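Local coordinates for protein putative serine phosphatase (Pseudomonas aeruginosa, PDB 6K4E) that probably removes phosphate from phosphorylated threonine or serine in a partner protein, as a magnesium-dependent PP2C-type phosphatase of the SiaABC pathway that controls biofilm formation, at residues I192-S197 with Q203-A208; S75-E80 with Y97-Q102; I64-L69 with I84-R89. All coordinates share one frame; numbering follows the deposited sequence.

Contact 1 of 3, residues I192-S197 with Q203-A208; sequences ISLYAS and QELKGA
Leu194 and Leu205 pair across the hairpin through two hydrogen bonds, Leu205 N reaching Leu194 O at 2.7 Å and Leu194 N returning to Leu205 O at 3.0 Å. Ala196 and Gln203 form the next hydrogen-bonded pair, beyond the non-hydrogen-bonded Tyr195-Glu204. The packed side is the leucine face: the two side chains run side by side, Leu194 CD2 lies 3.9 Å from Leu205 CD1, and both rest on Phe187 in the other sheet of the PP2C sandwich. Strand 202-205 is an outermost strand of its sheet within the chain.

On the other face helix 254-264 covers Tyr195, and the looser part is at partly exposed Glu204. Glu204 CG, anti to the backbone N (chi1 -173°), sits over the phenol face, 3.9 Å from the Tyr195 ring centroid, a CH-pi contact, and the carboxylate stacks on the ring, 13° between planes. Ser193 OG donates to the anti lone pair of Glu204 OE2 at 2.8 Å. A water lies in the ring plane, 2.6 Å from Tyr195 OH, and gives OE2 a weak bond. The serine bond and ring stack probably restrain the carboxylate's rotation, the water at most weakly; the serine may help keep it ionised.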
loop_
_atom_site.group_PDB
_atom_site.type_symbol
_atom_site.label_atom_id
_atom_site.label_comp_id
_atom_site.label_asym_id
_atom_site.label_seq_id
_atom_site.Cartn_x
_atom_site.Cartn_y
_atom_site.Cartn_z
ATOM N N ILE B 192 1.243 -21.621 2.453
ATOM C CA ILE B 192 0.111 -21.798 1.533
ATOM C C ILE B 192 0.400 -22.993 0.649
ATOM O O ILE B 192 1.527 -23.165 0.185
ATOM C CB ILE B 192 -0.352 -20.515 0.763
ATOM C CG1 ILE B 192 -1.148 -19.591 1.755
ATOM C CG2 ILE B 192 -1.259 -20.874 -0.489
ATOM C CD1 ILE B 192 -1.678 -18.389 1.254
ATOM N N SER B 193 -0.608 -23.854 0.493
ATOM C CA SER B 193 -0.516 -25.090 -0.283
ATOM C C SER B 193 -1.207 -24.960 -1.611
ATOM O O SER B 193 -2.155 -24.175 -1.753
ATOM C CB SER B 193 -1.186 -26.239 0.473
ATOM O OG SER B 193 -0.665 -26.405 1.780
ATOM N N LEU B 194 -0.775 -25.768 -2.569
ATOM C CA LEU B 194 -1.461 -25.914 -3.834
ATOM C C LEU B 194 -2.178 -27.270 -3.776
ATOM O O LEU B 194 -1.547 -28.293 -3.561
ATOM C CB LEU B 194 -0.520 -25.829 -5.041
ATOM C CG LEU B 194 -1.169 -26.105 -6.415
ATOM C CD1 LEU B 194 -2.041 -24.968 -6.863
ATOM C CD2 LEU B 194 -0.139 -26.347 -7.429
ATOM N N TYR B 195 -3.507 -27.259 -3.915
ATOM C CA TYR B 195 -4.305 -28.452 -3.931
ATOM C C TYR B 195 -4.607 -28.732 -5.419
ATOM O O TYR B 195 -4.770 -27.793 -6.193
ATOM C CB TYR B 195 -5.601 -28.199 -3.175
ATOM C CG TYR B 195 -5.501 -28.394 -1.681
ATOM C CD1 TYR B 195 -5.671 -29.652 -1.110
ATOM C CD2 TYR B 195 -5.294 -27.310 -0.825
ATOM C CE1 TYR B 195 -5.592 -29.841 0.266
ATOM C CE2 TYR B 195 -5.213 -27.487 0.558
ATOM C CZ TYR B 195 -5.363 -28.759 1.098
ATOM O OH TYR B 195 -5.351 -28.964 2.456
ATOM N N ALA B 196 -4.600 -30.001 -5.826
ATOM C CA ALA B 196 -4.891 -30.429 -7.206
ATOM C C ALA B 196 -5.773 -31.635 -7.125
ATOM O O ALA B 196 -5.537 -32.497 -6.279
ATOM C CB ALA B 196 -3.614 -30.798 -7.941
ATOM N N SER B 197 -6.784 -31.709 -7.992
ATOM C CA SER B 197 -7.696 -32.832 -8.005
ATOM C C SER B 197 -8.263 -33.120 -9.403
ATOM O O SER B 197 -8.532 -32.201 -10.173
ATOM C CB SER B 197 -8.817 -32.632 -6.994
ATOM O OG SER B 197 -9.553 -33.836 -6.922
ATOM N N GLN B 203 -4.215 -34.115 -4.421
ATOM C CA GLN B 203 -2.789 -33.900 -4.118
ATOM C C GLN B 203 -2.674 -32.565 -3.447
ATOM O O GLN B 203 -3.389 -31.628 -3.804
ATOM C CB GLN B 203 -1.925 -33.829 -5.381
ATOM C CG GLN B 203 -1.977 -35.047 -6.282
ATOM C CD GLN B 203 -0.854 -35.078 -7.290
ATOM O OE1 GLN B 203 -0.407 -36.154 -7.698
ATOM N NE2 GLN B 203 -0.381 -33.913 -7.734
ATOM N N GLU B 204 -1.781 -32.470 -2.479
ATOM C CA GLU B 204 -1.500 -31.219 -1.801
ATOM C C GLU B 204 0.015 -31.001 -1.909
ATOM O O GLU B 204 0.795 -31.808 -1.397
ATOM C CB GLU B 204 -1.957 -31.274 -0.330
ATOM C CG GLU B 204 -1.833 -29.937 0.394
ATOM C CD GLU B 204 -2.007 -29.928 1.904
ATOM O OE1 GLU B 204 -2.387 -30.971 2.485
ATOM O OE2 GLU B 204 -1.788 -28.854 2.506
ATOM N N LEU B 205 0.429 -29.946 -2.646
ATOM C CA LEU B 205 1.820 -29.548 -2.776
ATOM C C LEU B 205 2.000 -28.558 -1.619
ATOM O O LEU B 205 1.554 -27.420 -1.715
ATOM C CB LEU B 205 2.088 -28.876 -4.139
ATOM C CG LEU B 205 2.013 -29.711 -5.458
ATOM C CD1 LEU B 205 2.646 -28.971 -6.616
ATOM C CD2 LEU B 205 2.510 -31.160 -5.308
ATOM N N LYS B 206 2.544 -29.025 -0.481
ATOM C CA LYS B 206 2.705 -28.183 0.715
ATOM C C LYS B 206 3.727 -27.084 0.537
ATOM O O LYS B 206 4.763 -27.296 -0.088
ATOM C CB LYS B 206 3.034 -29.021 1.963
ATOM C CG LYS B 206 1.915 -29.967 2.386
ATOM C CD LYS B 206 2.448 -31.124 3.225
ATOM C CE LYS B 206 1.463 -32.271 3.349
ATOM N NZ LYS B 206 1.426 -33.117 2.124
ATOM N N GLY B 207 3.408 -25.916 1.073
ATOM C CA GLY B 207 4.300 -24.763 1.074
ATOM C C GLY B 207 5.200 -24.836 2.292
ATOM O O GLY B 207 4.973 -25.666 3.182
ATOM N N ALA B 208 6.241 -23.984 2.337
ATOM C CA ALA B 208 7.195 -23.907 3.446
ATOM C C ALA B 208 6.468 -23.532 4.732
ATOM O O ALA B 208 5.427 -22.868 4.678
ATOM C CB ALA B 208 8.268 -22.874 3.138
HETATM O O HOH W 1 -4.295 -27.089 3.974
#

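Contact 2 of 3, residues S75-E80 with Y97-Q102; sequences SATLGE and YVYREQ
Tyr99 OH donates a hydrogen bond to Thr77 OG1 at 2.6 Å, the single hydrogen bond between 75-80 and 97-102. The two side chains approach from opposite directions, and Thr77 OG1 lies oblique to the phenol ring. Beside it, Leu78 brings CD1 to 4.1 Å from Tyr99 CE1, with its CG 3.9 Å from Tyr99 OH. The Thr77 methyl, CG2, packs against the carboxylate of Glu101, 3.5 Å from OE1, at the more exposed margin.

Behind these contacts, Thr77 holds OG1 between its own backbone N and carbonyl carbon (chi1 64°), where the hydroxyl also bonds Gln73 O one turn back in the helix; accepting from the tyrosine therefore fits with donating to that carbonyl. Tyr99 and Glu101 alternate with Arg100 along the strand, which puts both on the helix side, and Tyr99 also packs on Pro70, Gln73 and Leu74. Tyr97 OH bonds Asp71 OD1 at the helix start, while helix 117-138 covers Val98 and Arg100. Gly79, with positive phi, turns the chain out of the helix toward strand 82-87. The short helix thus lies by the outermost strands of both sheets, at one edge of a PP2C-like beta sandwich.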
loop_
_atom_site.group_PDB
_atom_site.type_symbol
_atom_site.label_atom_id
_atom_site.label_comp_id
_atom_site.label_asym_id
_atom_site.label_seq_id
_atom_site.Cartn_x
_atom_site.Cartn_y
_atom_site.Cartn_z
ATOM N N SER B 75 -10.889 -13.119 -16.119
ATOM C CA SER B 75 -12.100 -13.395 -16.886
ATOM C C SER B 75 -11.860 -13.400 -18.386
ATOM O O SER B 75 -12.385 -14.270 -19.082
ATOM C CB SER B 75 -13.196 -12.389 -16.547
ATOM O OG SER B 75 -13.725 -12.653 -15.259
ATOM N N ALA B 76 -11.068 -12.445 -18.877
ATOM C CA ALA B 76 -10.772 -12.293 -20.291
ATOM C C ALA B 76 -9.850 -13.387 -20.835
ATOM O O ALA B 76 -9.967 -13.739 -22.003
ATOM C CB ALA B 76 -10.166 -10.915 -20.549
ATOM N N THR B 77 -8.939 -13.920 -20.010
ATOM C CA THR B 77 -7.959 -14.907 -20.463
ATOM C C THR B 77 -8.273 -16.360 -20.079
ATOM O O THR B 77 -8.102 -17.257 -20.912
ATOM C CB THR B 77 -6.577 -14.507 -19.995
ATOM O OG1 THR B 77 -6.564 -14.535 -18.563
ATOM C CG2 THR B 77 -6.170 -13.124 -20.500
ATOM N N LEU B 78 -8.708 -16.606 -18.832
ATOM C CA LEU B 78 -9.027 -17.964 -18.380
ATOM C C LEU B 78 -10.523 -18.321 -18.544
ATOM O O LEU B 78 -10.855 -19.495 -18.693
ATOM C CB LEU B 78 -8.569 -18.196 -16.939
ATOM C CG LEU B 78 -7.047 -18.255 -16.705
ATOM C CD1 LEU B 78 -6.736 -18.621 -15.278
ATOM C CD2 LEU B 78 -6.373 -19.238 -17.657
ATOM N N GLY B 79 -11.395 -17.309 -18.552
ATOM C CA GLY B 79 -12.827 -17.513 -18.685
ATOM C C GLY B 79 -13.326 -18.448 -17.615
ATOM O O GLY B 79 -13.040 -18.245 -16.428
ATOM N N GLU B 80 -13.998 -19.510 -18.038
ATOM C CA GLU B 80 -14.525 -20.519 -17.125
ATOM C C GLU B 80 -13.482 -21.554 -16.698
ATOM O O GLU B 80 -13.823 -22.488 -15.986
ATOM C CB GLU B 80 -15.794 -21.185 -17.692
ATOM C CG GLU B 80 -16.971 -20.223 -17.763
ATOM C CD GLU B 80 -18.349 -20.817 -17.983
ATOM O OE1 GLU B 80 -18.455 -22.049 -18.167
ATOM O OE2 GLU B 80 -19.333 -20.044 -17.951
ATOM N N TYR B 97 -4.919 -11.542 -4.408
ATOM C CA TYR B 97 -4.487 -12.531 -5.376
ATOM C C TYR B 97 -3.879 -11.828 -6.564
ATOM O O TYR B 97 -4.141 -10.638 -6.807
ATOM C CB TYR B 97 -5.644 -13.441 -5.804
ATOM C CG TYR B 97 -6.926 -12.720 -6.152
ATOM C CD1 TYR B 97 -7.806 -12.311 -5.158
ATOM C CD2 TYR B 97 -7.315 -12.546 -7.481
ATOM C CE1 TYR B 97 -9.018 -11.694 -5.469
ATOM C CE2 TYR B 97 -8.530 -11.928 -7.805
ATOM C CZ TYR B 97 -9.367 -11.495 -6.793
ATOM O OH TYR B 97 -10.577 -10.924 -7.053
ATOM N N VAL B 98 -3.012 -12.552 -7.253
ATOM C CA VAL B 98 -2.278 -12.014 -8.385
ATOM C C VAL B 98 -2.527 -12.904 -9.592
ATOM O O VAL B 98 -2.932 -14.054 -9.459
ATOM C CB VAL B 98 -0.753 -11.866 -8.054
ATOM C CG1 VAL B 98 -0.520 -10.782 -7.001
ATOM C CG2 VAL B 98 -0.122 -13.189 -7.600
ATOM N N TYR B 99 -2.248 -12.378 -10.757
ATOM C CA TYR B 99 -2.374 -13.089 -12.020
ATOM C C TYR B 99 -1.595 -12.291 -13.039
ATOM O O TYR B 99 -1.676 -11.067 -13.044
ATOM C CB TYR B 99 -3.839 -13.167 -12.469
ATOM C CG TYR B 99 -3.981 -13.788 -13.839
ATOM C CD1 TYR B 99 -3.713 -15.141 -14.047
ATOM C CD2 TYR B 99 -4.413 -13.036 -14.922
ATOM C CE1 TYR B 99 -3.846 -15.720 -15.303
ATOM C CE2 TYR B 99 -4.549 -13.610 -16.187
ATOM C CZ TYR B 99 -4.265 -14.956 -16.369
ATOM O OH TYR B 99 -4.378 -15.552 -17.592
ATOM N N ARG B 100 -0.825 -12.984 -13.875
ATOM C CA ARG B 100 -0.033 -12.407 -14.956
ATOM C C ARG B 100 -0.004 -13.390 -16.137
ATOM O O ARG B 100 0.665 -14.420 -16.064
ATOM C CB ARG B 100 1.385 -12.082 -14.459
ATOM C CG ARG B 100 2.313 -11.463 -15.527
ATOM C CD ARG B 100 1.946 -10.027 -15.893
ATOM N NE ARG B 100 2.141 -9.121 -14.754
ATOM C CZ ARG B 100 3.212 -8.368 -14.549
ATOM N NH1 ARG B 100 4.190 -8.335 -15.444
ATOM N NH2 ARG B 100 3.316 -7.648 -13.447
ATOM N N GLU B 101 -0.725 -13.064 -17.204
ATOM C CA GLU B 101 -0.762 -13.874 -18.413
ATOM C C GLU B 101 0.490 -13.675 -19.265
ATOM O O GLU B 101 0.924 -12.552 -19.491
ATOM C CB GLU B 101 -1.998 -13.538 -19.257
ATOM C CG GLU B 101 -2.249 -14.546 -20.370
ATOM C CD GLU B 101 -2.865 -14.036 -21.664
ATOM O OE1 GLU B 101 -2.952 -12.801 -21.858
ATOM O OE2 GLU B 101 -3.245 -14.888 -22.499
ATOM N N GLN B 102 1.038 -14.781 -19.774
ATOM C CA GLN B 102 2.145 -14.774 -20.720
ATOM C C GLN B 102 1.677 -15.515 -21.967
ATOM O O GLN B 102 0.594 -16.094 -21.956
ATOM C CB GLN B 102 3.395 -15.433 -20.119
ATOM C CG GLN B 102 3.999 -14.679 -18.939
ATOM C CD GLN B 102 4.621 -13.326 -19.261
ATOM O OE1 GLN B 102 4.834 -12.527 -18.363
ATOM N NE2 GLN B 102 4.950 -13.017 -20.532
#

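Contact 3 of 3, residues I64-L69 with I84-R89; sequences IQRAIL and ILWKPR
Gln65 meets Trp86 at the rim of the indole: its OE1 is 3.8 Å from Trp86 CZ2, near the ring plane, and the amide stands almost perpendicular to the ring at 89°. CG lies anti to the backbone N (chi1 -176°), and from there the chain extends out of helix 49-67. The amide's polar end is committed beyond this pair, since NE2 donates to Gly93 O, and the side chain also packs on Ala121, Thr124 and Met125 of helix 117-138.

One residue on, Arg66 comes to the same rim from the exposed side. Its guanidinium is also close to perpendicular to the indole, so Trp86 CZ3, 4.0 Å from Arg66 CZ, lies over a guanidinium face while the arginine sits at the edge of the ring. This is not a stacked cation-pi pair.

Trp86 belongs to strand 82-87, an outermost strand of one sheet of the PP2C beta sandwich; it reaches from the strand to the end of the long N-terminal helix 49-67 and bridges the two. Indole NE1 donates to Asp95 O, and the Tyr97 ring meets the indole edge-to-face; together they fix how the ring is turned.

After the helix ends, the second subunit packs Met157 on Ile68, whose O accepts from Arg128. Leu69 then places CD1 over the six-membered ring of Trp86, 3.8 Å from its centroid and only 3° off the normal, a CH-pi contact. Pro88 CG covers the opposite indole face, 3.6 Å above the plane.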
loop_
_atom_site.group_PDB
_atom_site.type_symbol
_atom_site.label_atom_id
_atom_site.label_comp_id
_atom_site.label_asym_id
_atom_site.label_seq_id
_atom_site.Cartn_x
_atom_site.Cartn_y
_atom_site.Cartn_z
ATOM N N ILE B 64 -10.594 0.963 -3.746
ATOM C CA ILE B 64 -9.147 1.026 -3.959
ATOM C C ILE B 64 -8.596 -0.409 -3.960
ATOM O O ILE B 64 -7.890 -0.783 -4.891
ATOM C CB ILE B 64 -8.415 1.969 -2.943
ATOM C CG1 ILE B 64 -8.845 3.451 -3.144
ATOM C CG2 ILE B 64 -6.880 1.834 -3.074
ATOM C CD1 ILE B 64 -8.564 4.398 -2.005
ATOM N N GLN B 65 -8.946 -1.216 -2.944
ATOM C CA GLN B 65 -8.471 -2.607 -2.861
ATOM C C GLN B 65 -8.963 -3.479 -4.047
ATOM O O GLN B 65 -8.200 -4.288 -4.544
ATOM C CB GLN B 65 -8.788 -3.234 -1.500
ATOM C CG GLN B 65 -8.223 -4.646 -1.337
ATOM C CD GLN B 65 -8.179 -5.080 0.094
ATOM O OE1 GLN B 65 -9.199 -5.158 0.768
ATOM N NE2 GLN B 65 -6.996 -5.395 0.584
ATOM N N ARG B 66 -10.187 -3.283 -4.530
ATOM C CA ARG B 66 -10.708 -4.033 -5.687
ATOM C C ARG B 66 -9.956 -3.695 -6.977
ATOM O O ARG B 66 -9.726 -4.565 -7.812
ATOM C CB ARG B 66 -12.211 -3.786 -5.858
ATOM C CG ARG B 66 -13.035 -4.663 -4.922
ATOM C CD ARG B 66 -14.528 -4.546 -5.172
ATOM N NE ARG B 66 -15.262 -5.515 -4.359
ATOM C CZ ARG B 66 -15.536 -6.764 -4.729
ATOM N NH1 ARG B 66 -15.162 -7.209 -5.924
ATOM N NH2 ARG B 66 -16.197 -7.574 -3.910
ATOM N N ALA B 67 -9.534 -2.431 -7.110
ATOM C CA ALA B 67 -8.769 -1.930 -8.255
ATOM C C ALA B 67 -7.379 -2.580 -8.415
ATOM O O ALA B 67 -6.826 -2.595 -9.519
ATOM C CB ALA B 67 -8.648 -0.417 -8.189
ATOM N N ILE B 68 -6.845 -3.151 -7.344
ATOM C CA ILE B 68 -5.538 -3.807 -7.418
ATOM C C ILE B 68 -5.692 -5.344 -7.707
ATOM O O ILE B 68 -4.689 -6.034 -7.849
ATOM C CB ILE B 68 -4.629 -3.480 -6.182
ATOM C CG1 ILE B 68 -5.134 -4.143 -4.878
ATOM C CG2 ILE B 68 -4.426 -1.989 -6.016
ATOM C CD1 ILE B 68 -4.176 -5.065 -4.228
ATOM N N LEU B 69 -6.948 -5.844 -7.839
ATOM C CA LEU B 69 -7.233 -7.261 -8.106
ATOM C C LEU B 69 -7.300 -7.568 -9.611
ATOM O O LEU B 69 -7.840 -6.757 -10.343
ATOM C CB LEU B 69 -8.498 -7.754 -7.379
ATOM C CG LEU B 69 -8.579 -7.462 -5.858
ATOM C CD1 LEU B 69 -9.970 -7.737 -5.333
ATOM C CD2 LEU B 69 -7.513 -8.210 -5.065
ATOM N N ILE B 84 -13.004 -17.335 -8.716
ATOM C CA ILE B 84 -12.478 -16.538 -7.615
ATOM C C ILE B 84 -13.483 -16.461 -6.516
ATOM O O ILE B 84 -14.664 -16.206 -6.757
ATOM C CB ILE B 84 -11.961 -15.125 -8.064
ATOM C CG1 ILE B 84 -11.380 -14.323 -6.883
ATOM C CG2 ILE B 84 -12.978 -14.318 -8.824
ATOM C CD1 ILE B 84 -10.156 -14.998 -6.178
ATOM N N LEU B 85 -13.027 -16.725 -5.326
ATOM C CA LEU B 85 -13.831 -16.595 -4.115
ATOM C C LEU B 85 -13.040 -15.597 -3.269
ATOM O O LEU B 85 -11.901 -15.881 -2.899
ATOM C CB LEU B 85 -13.961 -17.957 -3.404
ATOM C CG LEU B 85 -15.199 -18.185 -2.520
ATOM C CD1 LEU B 85 -15.189 -19.600 -1.928
ATOM C CD2 LEU B 85 -15.296 -17.153 -1.369
ATOM N N TRP B 86 -13.572 -14.396 -3.061
ATOM C CA TRP B 86 -12.817 -13.398 -2.306
ATOM C C TRP B 86 -13.747 -12.674 -1.381
ATOM O O TRP B 86 -14.557 -11.892 -1.845
ATOM C CB TRP B 86 -12.107 -12.417 -3.251
ATOM C CG TRP B 86 -11.240 -11.418 -2.543
ATOM C CD1 TRP B 86 -10.019 -11.638 -1.979
ATOM C CD2 TRP B 86 -11.536 -10.029 -2.337
ATOM N NE1 TRP B 86 -9.530 -10.466 -1.431
ATOM C CE2 TRP B 86 -10.429 -9.456 -1.663
ATOM C CE3 TRP B 86 -12.610 -9.197 -2.694
ATOM C CZ2 TRP B 86 -10.365 -8.091 -1.360
ATOM C CZ3 TRP B 86 -12.559 -7.852 -2.361
ATOM C CH2 TRP B 86 -11.448 -7.315 -1.698
ATOM N N LYS B 87 -13.663 -12.969 -0.082
ATOM C CA LYS B 87 -14.564 -12.374 0.880
ATOM C C LYS B 87 -13.792 -11.890 2.093
ATOM O O LYS B 87 -13.535 -12.697 2.994
ATOM C CB LYS B 87 -15.690 -13.393 1.268
ATOM C CG LYS B 87 -16.707 -12.963 2.361
ATOM C CD LYS B 87 -17.655 -11.805 1.997
ATOM C CE LYS B 87 -18.472 -11.349 3.189
ATOM N NZ LYS B 87 -17.685 -10.507 4.132
ATOM N N PRO B 88 -13.473 -10.562 2.171
ATOM C CA PRO B 88 -12.780 -10.047 3.355
ATOM C C PRO B 88 -13.687 -10.153 4.566
ATOM O O PRO B 88 -14.923 -10.106 4.424
ATOM C CB PRO B 88 -12.518 -8.570 2.991
ATOM C CG PRO B 88 -12.624 -8.504 1.537
ATOM C CD PRO B 88 -13.724 -9.465 1.213
ATOM N N ARG B 89 -13.090 -10.314 5.754
ATOM C CA ARG B 89 -13.848 -10.414 7.002
ATOM C C ARG B 89 -14.549 -9.065 7.230
ATOM O O ARG B 89 -15.750 -9.019 7.475
ATOM C CB ARG B 89 -12.934 -10.780 8.162
ATOM C CG ARG B 89 -13.683 -11.131 9.430
ATOM C CD ARG B 89 -12.709 -11.325 10.574
ATOM N NE ARG B 89 -12.760 -10.205 11.502
ATOM C CZ ARG B 89 -12.362 -10.262 12.767
ATOM N NH1 ARG B 89 -11.882 -11.391 13.267
ATOM N NH2 ARG B 89 -12.444 -9.192 13.544
#

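Contacts 2 and 3 adjoin, their centres about 15 Å apart, and Tyr97 is the seam: its CZ lies 3.5 Å from Ile84 CG1 and its OH 3.7 Å from Leu69 CD1. Their segments alternate along the chain, and strands 82-87 and 95-101, outermost in different sheets, are linked by the side chains of Tyr97 and Trp86. Contact 1 touches neither; it lies at the other end of the sheet of 82-87, its centre about 22 Å from contact 3's. One magnesium site uses Asp112 of strand 105-113, Asp238 just after strand 231-236 and Asp291 just before strand 293-300; another uses Asp112, Cys113 and Gly115. Bound magnesium lies about 7 Å from Ile192's side chain and about 10 Å from Gln65's.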